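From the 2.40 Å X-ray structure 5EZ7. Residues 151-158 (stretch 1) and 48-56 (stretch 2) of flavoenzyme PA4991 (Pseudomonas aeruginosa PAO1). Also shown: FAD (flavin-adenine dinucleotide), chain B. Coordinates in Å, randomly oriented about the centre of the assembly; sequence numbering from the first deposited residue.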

ATOM      1  N   THR A 151      10.666  -7.493 -14.166  1.00 51.48           N
ATOM      2  CA  THR A 151       9.355  -7.061 -14.683  1.00 51.17           C
ATOM      3  C   THR A 151       8.605  -6.238 -13.661  1.00 48.04           C
ATOM      4  O   THR A 151       7.644  -5.577 -14.003  1.00 48.69           O
ATOM      5  CB  THR A 151       8.425  -8.259 -15.051  1.00 52.43           C
ATOM      6  OG1 THR A 151       8.170  -9.069 -13.880  1.00 51.06           O
ATOM      7  CG2 THR A 151       9.042  -9.107 -16.185  1.00 54.87           C
ATOM      8  N   GLU A 152       9.016  -6.332 -12.405  1.00 46.32           N
ATOM      9  CA  GLU A 152       8.465  -5.523 -11.332  1.00 45.06           C
ATOM     10  C   GLU A 152       8.520  -4.017 -11.654  1.00 42.63           C
ATOM     11  O   GLU A 152       9.381  -3.573 -12.375  1.00 43.26           O
ATOM     12  CB  GLU A 152       9.205  -5.829 -10.022  1.00 46.45           C
ATOM     13  CG  GLU A 152       9.128  -7.289  -9.550  1.00 48.65           C
ATOM     14  CD  GLU A 152       9.748  -7.519  -8.158  1.00 49.90           C
ATOM     15  OE1 GLU A 152       9.661  -8.688  -7.657  1.00 51.40           O
ATOM     16  OE2 GLU A 152      10.289  -6.545  -7.555  1.00 47.22           O
ATOM     17  N   ILE A 153       7.575  -3.261 -11.117  1.00 40.37           N
ATOM     18  CA  ILE A 153       7.338  -1.866 -11.484  1.00 39.90           C
ATOM     19  C   ILE A 153       7.398  -1.091 -10.206  1.00 36.74           C
ATOM     20  O   ILE A 153       7.043  -1.647  -9.145  1.00 36.11           O
ATOM     21  CB  ILE A 153       5.882  -1.598 -11.941  1.00 42.00           C
ATOM     22  CG1 ILE A 153       5.337  -2.646 -12.883  1.00 45.77           C
ATOM     23  CG2 ILE A 153       5.757  -0.246 -12.625  1.00 43.77           C
ATOM     24  CD1 ILE A 153       3.813  -2.636 -12.915  1.00 45.56           C
ATOM     25  N   VAL A 154       7.737   0.198 -10.293  1.00 34.12           N
ATOM     26  CA  VAL A 154       7.646   1.090  -9.123  1.00 32.44           C
ATOM     27  C   VAL A 154       6.763   2.295  -9.371  1.00 32.03           C
ATOM     28  O   VAL A 154       7.059   3.109 -10.233  1.00 31.80           O
ATOM     29  CB  VAL A 154       9.015   1.597  -8.677  1.00 31.82           C
ATOM     30  CG1 VAL A 154       8.884   2.398  -7.385  1.00 29.70           C
ATOM     31  CG2 VAL A 154       9.971   0.419  -8.530  1.00 32.33           C
ATOM     32  N   PHE A 155       5.719   2.407  -8.549  1.00 32.10           N
ATOM     33  CA  PHE A 155       4.643   3.376  -8.709  1.00 33.53           C
ATOM     34  C   PHE A 155       4.943   4.565  -7.834  1.00 32.99           C
ATOM     35  O   PHE A 155       5.483   4.396  -6.777  1.00 31.60           O
ATOM     36  CB  PHE A 155       3.272   2.782  -8.282  1.00 33.69           C
ATOM     37  CG  PHE A 155       2.465   2.208  -9.414  1.00 35.09           C
ATOM     38  CD1 PHE A 155       2.808   1.003  -9.983  1.00 36.02           C
ATOM     39  CD2 PHE A 155       1.356   2.876  -9.921  1.00 35.55           C
ATOM     40  CE1 PHE A 155       2.078   0.459 -11.055  1.00 36.28           C
ATOM     41  CE2 PHE A 155       0.632   2.344 -10.997  1.00 36.61           C
ATOM     42  CZ  PHE A 155       1.008   1.140 -11.573  1.00 36.54           C
ATOM     43  N   ASP A 156       4.584   5.755  -8.291  1.00 35.21           N
ATOM     44  CA  ASP A 156       4.470   6.947  -7.429  1.00 36.94           C
ATOM     45  C   ASP A 156       3.146   6.791  -6.672  1.00 34.16           C
ATOM     46  O   ASP A 156       2.064   7.035  -7.234  1.00 34.10           O
ATOM     47  CB  ASP A 156       4.455   8.246  -8.280  1.00 41.29           C
ATOM     48  CG  ASP A 156       4.255   9.527  -7.437  1.00 45.23           C
ATOM     49  OD1 ASP A 156       4.310   9.425  -6.194  1.00 49.96           O
ATOM     50  OD2 ASP A 156       4.060  10.638  -8.009  1.00 47.84           O
ATOM     51  N   VAL A 157       3.233   6.375  -5.419  1.00 31.40           N
ATOM     52  CA  VAL A 157       2.046   6.000  -4.643  1.00 29.85           C
ATOM     53  C   VAL A 157       1.101   7.172  -4.370  1.00 29.45           C
ATOM     54  O   VAL A 157      -0.094   7.046  -4.578  1.00 29.65           O
ATOM     55  CB  VAL A 157       2.370   5.227  -3.344  1.00 28.74           C
ATOM     56  CG1 VAL A 157       1.097   4.895  -2.588  1.00 27.95           C
ATOM     57  CG2 VAL A 157       3.089   3.918  -3.678  1.00 29.88           C
ATOM     58  N   PRO A 158       1.624   8.314  -3.928  1.00 29.38           N
ATOM     59  CA  PRO A 158       0.693   9.439  -3.803  1.00 29.10           C
ATOM     60  C   PRO A 158      -0.152   9.723  -5.082  1.00 29.77           C
ATOM     61  O   PRO A 158      -1.346  10.014  -4.983  1.00 30.06           O
ATOM     62  CB  PRO A 158       1.594  10.624  -3.507  1.00 29.51           C
ATOM     63  CG  PRO A 158       2.935  10.061  -3.131  1.00 30.07           C
ATOM     64  CD  PRO A 158       2.960   8.588  -3.359  1.00 29.31           C
TER
HETATM   65  PA  FAD B 401      -3.334   1.121   5.056  1.00 21.83           P
HETATM   66  O1A FAD B 401      -2.584   1.759   3.933  1.00 22.23           O
HETATM   67  O2A FAD B 401      -2.762   1.102   6.445  1.00 22.92           O
HETATM   68  O5B FAD B 401      -4.770   1.794   5.076  1.00 22.00           O
HETATM   69  C5B FAD B 401      -5.678   1.617   6.146  1.00 21.75           C
HETATM   70  C4B FAD B 401      -6.543   2.860   6.163  1.00 22.00           C
HETATM   71  O4B FAD B 401      -7.619   2.674   7.097  1.00 22.11           O
HETATM   72  C3B FAD B 401      -5.742   4.097   6.583  1.00 21.47           C
HETATM   73  O3B FAD B 401      -5.841   5.128   5.598  1.00 20.71           O
HETATM   74  C2B FAD B 401      -6.378   4.492   7.903  1.00 21.75           C
HETATM   75  O2B FAD B 401      -6.395   5.893   8.164  1.00 21.59           O
HETATM   76  C1B FAD B 401      -7.783   3.895   7.789  1.00 22.29           C
HETATM   77  N9A FAD B 401      -8.400   3.608   9.090  1.00 23.63           N
HETATM   78  C8A FAD B 401      -7.805   3.032  10.149  1.00 23.09           C
HETATM   79  N7A FAD B 401      -8.676   2.936  11.168  1.00 22.98           N
HETATM   80  C5A FAD B 401      -9.845   3.444  10.762  1.00 22.53           C
HETATM   81  C6A FAD B 401     -11.167   3.645  11.373  1.00 22.02           C
HETATM   82  N6A FAD B 401     -11.366   3.241  12.636  1.00 21.48           N
HETATM   83  N1A FAD B 401     -12.137   4.207  10.633  1.00 21.89           N
HETATM   84  C2A FAD B 401     -11.913   4.597   9.365  1.00 23.02           C
HETATM   85  N3A FAD B 401     -10.724   4.450   8.743  1.00 23.01           N
HETATM   86  C4A FAD B 401      -9.672   3.891   9.389  1.00 23.21           C
HETATM   87  N1  FAD B 401       4.091  -3.593  -0.384  1.00 25.77           N
HETATM   88  C2  FAD B 401       4.499  -3.776  -1.658  1.00 27.75           C
HETATM   89  O2  FAD B 401       3.811  -4.499  -2.417  1.00 27.67           O
HETATM   90  N3  FAD B 401       5.617  -3.208  -2.142  1.00 28.72           N
HETATM   91  C4  FAD B 401       6.401  -2.432  -1.400  1.00 27.76           C
HETATM   92  O4  FAD B 401       7.428  -1.907  -1.874  1.00 30.67           O
HETATM   93  C4X FAD B 401       6.023  -2.185  -0.004  1.00 26.84           C
HETATM   94  N5  FAD B 401       6.779  -1.410   0.797  1.00 25.45           N
HETATM   95  C5X FAD B 401       6.415  -1.181   2.072  1.00 25.90           C
HETATM   96  C6  FAD B 401       7.214  -0.361   2.860  1.00 26.70           C
HETATM   97  C7  FAD B 401       6.875  -0.097   4.171  1.00 27.46           C
HETATM   98  C7M FAD B 401       7.744   0.805   4.995  1.00 28.68           C
HETATM   99  C8  FAD B 401       5.629  -0.675   4.735  1.00 27.98           C
HETATM  100  C8M FAD B 401       5.195  -0.412   6.161  1.00 29.21           C
HETATM  101  C9  FAD B 401       4.842  -1.498   3.951  1.00 26.84           C
HETATM  102  C9A FAD B 401       5.178  -1.785   2.630  1.00 26.41           C
HETATM  103  N10 FAD B 401       4.383  -2.620   1.795  1.00 25.88           N
HETATM  104  C10 FAD B 401       4.778  -2.825   0.468  1.00 25.92           C
HETATM  105  C1' FAD B 401       3.147  -3.223   2.265  1.00 25.48           C
HETATM  106  C2' FAD B 401       2.017  -2.243   2.000  1.00 24.66           C
HETATM  107  O2' FAD B 401       2.383  -0.905   2.363  1.00 25.37           O
HETATM  108  C3' FAD B 401       0.749  -2.668   2.727  1.00 24.13           C
HETATM  109  O3' FAD B 401       0.563  -4.086   2.541  1.00 24.08           O
HETATM  110  C4' FAD B 401      -0.467  -1.921   2.185  1.00 22.82           C
HETATM  111  O4' FAD B 401      -0.162  -0.558   1.888  1.00 23.27           O
HETATM  112  C5' FAD B 401      -1.615  -1.937   3.176  1.00 22.30           C
HETATM  113  O5' FAD B 401      -2.775  -1.365   2.556  1.00 20.74           O
HETATM  114  P   FAD B 401      -4.096  -1.162   3.432  1.00 20.30           P
HETATM  115  O1P FAD B 401      -5.043  -0.280   2.662  1.00 21.17           O
HETATM  116  O2P FAD B 401      -4.519  -2.518   3.866  1.00 20.45           O
HETATM  117  O3P FAD B 401      -3.542  -0.447   4.757  1.00 20.67           O
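Stretch 2 (48-56) KSQGIIHGG

Stretch 2 runs antiparallel to stretch 1, so that its residues from Gly51 to Ile53 pair in reverse order with Phe155 to Ile153, and its far end reaches Glu152. Residues in contact are at least 96 positions apart in sequence, and the two segments bury 495 Å² between them. FAD lies against stretch 2 along much of its length.

The chain enters in a loop in which Ser49 is extended (-73/172) but Lys48 and Gln50 have psi near zero. Lys48 points away from stretch 1 and makes no contact with it. Ser49, with chi1 in the p well, brings OG to 3.7 Å from CG2 of Val157, in the first turn of the helix that Asp156 precedes at the N-cap position. Gln50 also directs its side chain away, and its backbone makes the approach: its O lies 3.7 Å from CG1 of Val154. A water bridges the same carbonyl to stretch 1, donating weakly to Gln50 O at 3.1 Å and more closely to Phe155 O at 2.6 Å.

Gly51 adopts a positive phi (79/12), which by itself favours glycine. Position matters as well, because an ideal CB here would fall 2.7 Å from Phe155 O, a clash. With no side chain in the way, Gly51 CA packs 3.7 Å from Val157 CG2, and Gly51 O accepts a nearly straight hydrogen bond from Phe155 N (3.1 Å, 172°). The same oxygen receives a CA-H...O contact from Val154 CA at 3.5 Å.

From here the backbone is extended. Ile52 faces Val154 as a non-hydrogen-bonded antiparallel pair, with their CA atoms 4.6 Å apart and Ile52 CG1 4.3 Å from Val154 CG2 on a shared face of the sheet. This pairing leaves the backbone polar groups of Ile52 free for the flavin: Ile52 N donates to FAD O4 (3.1 Å), and Ile52 O accepts from FAD N3 (2.7 Å).

Ile53 turns to the other face, on which Ile153 also lies. Its N donates to Ile153 O at 2.8 Å and 178°. Its CD1 comes within 3.0 Å of Phe155 CD1, a very tight apolar contact, and 4.2 Å from Ile153 CD1, while its carbonyl O lies 3.2 Å from Glu152 CB.

Beyond the strand, Glu152 gathers the end of the stretch. The His54 side chain points away overall, but its CA sits 3.5 Å from Glu152 OE1. That carboxylate oxygen accepts a hydrogen bond from Gly55 N (3.2 Å, 162°), whereas Glu152 OE2 is buried without a polar partner, 3.6 Å from Ile52 CG2. Gly56, poorly ordered, marks the exposed end of the contact.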

ATOM      1  N   LYS A  48       3.473   5.255   2.764  1.00 27.21           N
ATOM      2  CA  LYS A  48       4.777   4.939   3.323  1.00 27.52           C
ATOM      3  C   LYS A  48       5.445   3.721   2.698  1.00 26.57           C
ATOM      4  O   LYS A  48       6.571   3.388   3.068  1.00 26.62           O
ATOM      5  CB  LYS A  48       4.684   4.742   4.836  1.00 28.21           C
ATOM      6  CG  LYS A  48       4.175   5.966   5.572  1.00 29.51           C
ATOM      7  CD  LYS A  48       4.131   5.639   7.051  1.00 31.99           C
ATOM      8  CE  LYS A  48       3.732   6.837   7.917  1.00 32.89           C
ATOM      9  NZ  LYS A  48       2.253   6.902   7.975  1.00 32.68           N
ATOM     10  N   SER A  49       4.790   3.055   1.754  1.00 25.00           N
ATOM     11  CA  SER A  49       5.427   1.934   1.103  1.00 25.19           C
ATOM     12  C   SER A  49       6.525   2.406   0.155  1.00 24.79           C
ATOM     13  O   SER A  49       6.679   3.615  -0.111  1.00 25.17           O
ATOM     14  CB  SER A  49       4.418   1.057   0.339  1.00 25.94           C
ATOM     15  OG  SER A  49       3.759   1.734  -0.721  1.00 25.45           O
ATOM     16  N   GLN A  50       7.270   1.447  -0.358  1.00 24.63           N
ATOM     17  CA  GLN A  50       8.283   1.730  -1.374  1.00 25.77           C
ATOM     18  C   GLN A  50       7.680   1.647  -2.776  1.00 26.51           C
ATOM     19  O   GLN A  50       8.341   1.982  -3.741  1.00 28.26           O
ATOM     20  CB  GLN A  50       9.493   0.812  -1.211  1.00 25.58           C
ATOM     21  CG  GLN A  50      10.263   1.070   0.085  1.00 25.60           C
ATOM     22  CD  GLN A  50      11.726   0.575   0.039  1.00 25.83           C
ATOM     23  OE1 GLN A  50      12.038  -0.506   0.515  1.00 25.12           O
ATOM     24  NE2 GLN A  50      12.602   1.369  -0.554  1.00 25.64           N
ATOM     25  N   GLY A  51       6.422   1.215  -2.893  1.00 26.35           N
ATOM     26  CA  GLY A  51       5.680   1.304  -4.160  1.00 25.90           C
ATOM     27  C   GLY A  51       6.048   0.224  -5.140  1.00 26.66           C
ATOM     28  O   GLY A  51       5.673   0.290  -6.315  1.00 26.13           O
ATOM     29  N   ILE A  52       6.774  -0.798  -4.673  1.00 27.20           N
ATOM     30  CA  ILE A  52       7.308  -1.799  -5.582  1.00 27.92           C
ATOM     31  C   ILE A  52       6.223  -2.810  -5.819  1.00 29.25           C
ATOM     32  O   ILE A  52       5.672  -3.353  -4.857  1.00 29.06           O
ATOM     33  CB  ILE A  52       8.514  -2.537  -4.975  1.00 27.70           C
ATOM     34  CG1 ILE A  52       9.683  -1.571  -4.770  1.00 27.01           C
ATOM     35  CG2 ILE A  52       8.917  -3.713  -5.865  1.00 28.91           C
ATOM     36  CD1 ILE A  52      10.676  -2.015  -3.711  1.00 26.78           C
ATOM     37  N   ILE A  53       5.950  -3.108  -7.078  1.00 31.29           N
ATOM     38  CA  ILE A  53       5.047  -4.212  -7.416  1.00 32.91           C
ATOM     39  C   ILE A  53       5.788  -5.506  -7.663  1.00 35.26           C
ATOM     40  O   ILE A  53       6.284  -5.774  -8.757  1.00 36.65           O
ATOM     41  CB  ILE A  53       4.112  -3.820  -8.543  1.00 33.33           C
ATOM     42  CG1 ILE A  53       3.153  -2.782  -7.949  1.00 33.48           C
ATOM     43  CG2 ILE A  53       3.240  -4.979  -8.961  1.00 34.49           C
ATOM     44  CD1 ILE A  53       2.658  -1.861  -8.977  1.00 34.44           C
ATOM     45  N   HIS A  54       5.847  -6.288  -6.593  1.00 37.61           N
ATOM     46  CA  HIS A  54       6.517  -7.575  -6.548  1.00 41.59           C
ATOM     47  C   HIS A  54       5.826  -8.571  -7.469  1.00 44.36           C
ATOM     48  O   HIS A  54       4.624  -8.512  -7.653  1.00 44.76           O
ATOM     49  CB  HIS A  54       6.484  -8.124  -5.105  1.00 42.11           C
ATOM     50  CG  HIS A  54       7.056  -7.197  -4.082  1.00 41.51           C
ATOM     51  ND1 HIS A  54       8.405  -6.932  -3.984  1.00 42.73           N
ATOM     52  CD2 HIS A  54       6.466  -6.487  -3.093  1.00 41.74           C
ATOM     53  CE1 HIS A  54       8.622  -6.096  -2.988  1.00 41.40           C
ATOM     54  NE2 HIS A  54       7.461  -5.803  -2.436  1.00 41.28           N
ATOM     55  N   GLY A  55       6.581  -9.497  -8.037  1.00 49.52           N
ATOM     56  CA  GLY A  55       5.996 -10.579  -8.831  1.00 52.75           C
ATOM     57  C   GLY A  55       6.750 -11.877  -8.716  1.00 57.08           C
ATOM     58  O   GLY A  55       6.957 -12.571  -9.727  1.00 62.00           O
ATOM     59  N   GLY A  56       7.147 -12.232  -7.495  1.00 59.02           N
ATOM     60  CA  GLY A  56       8.096 -13.357  -7.306  1.00 64.66           C
ATOM     61  C   GLY A  56       7.918 -14.040  -5.973  1.00 65.30           C
ATOM     62  O   GLY A  56       7.299 -13.475  -5.079  1.00 64.46           O
TER
HETATM   63  O   HOH W   1       6.838   4.635  -4.517  1.00 36.52           O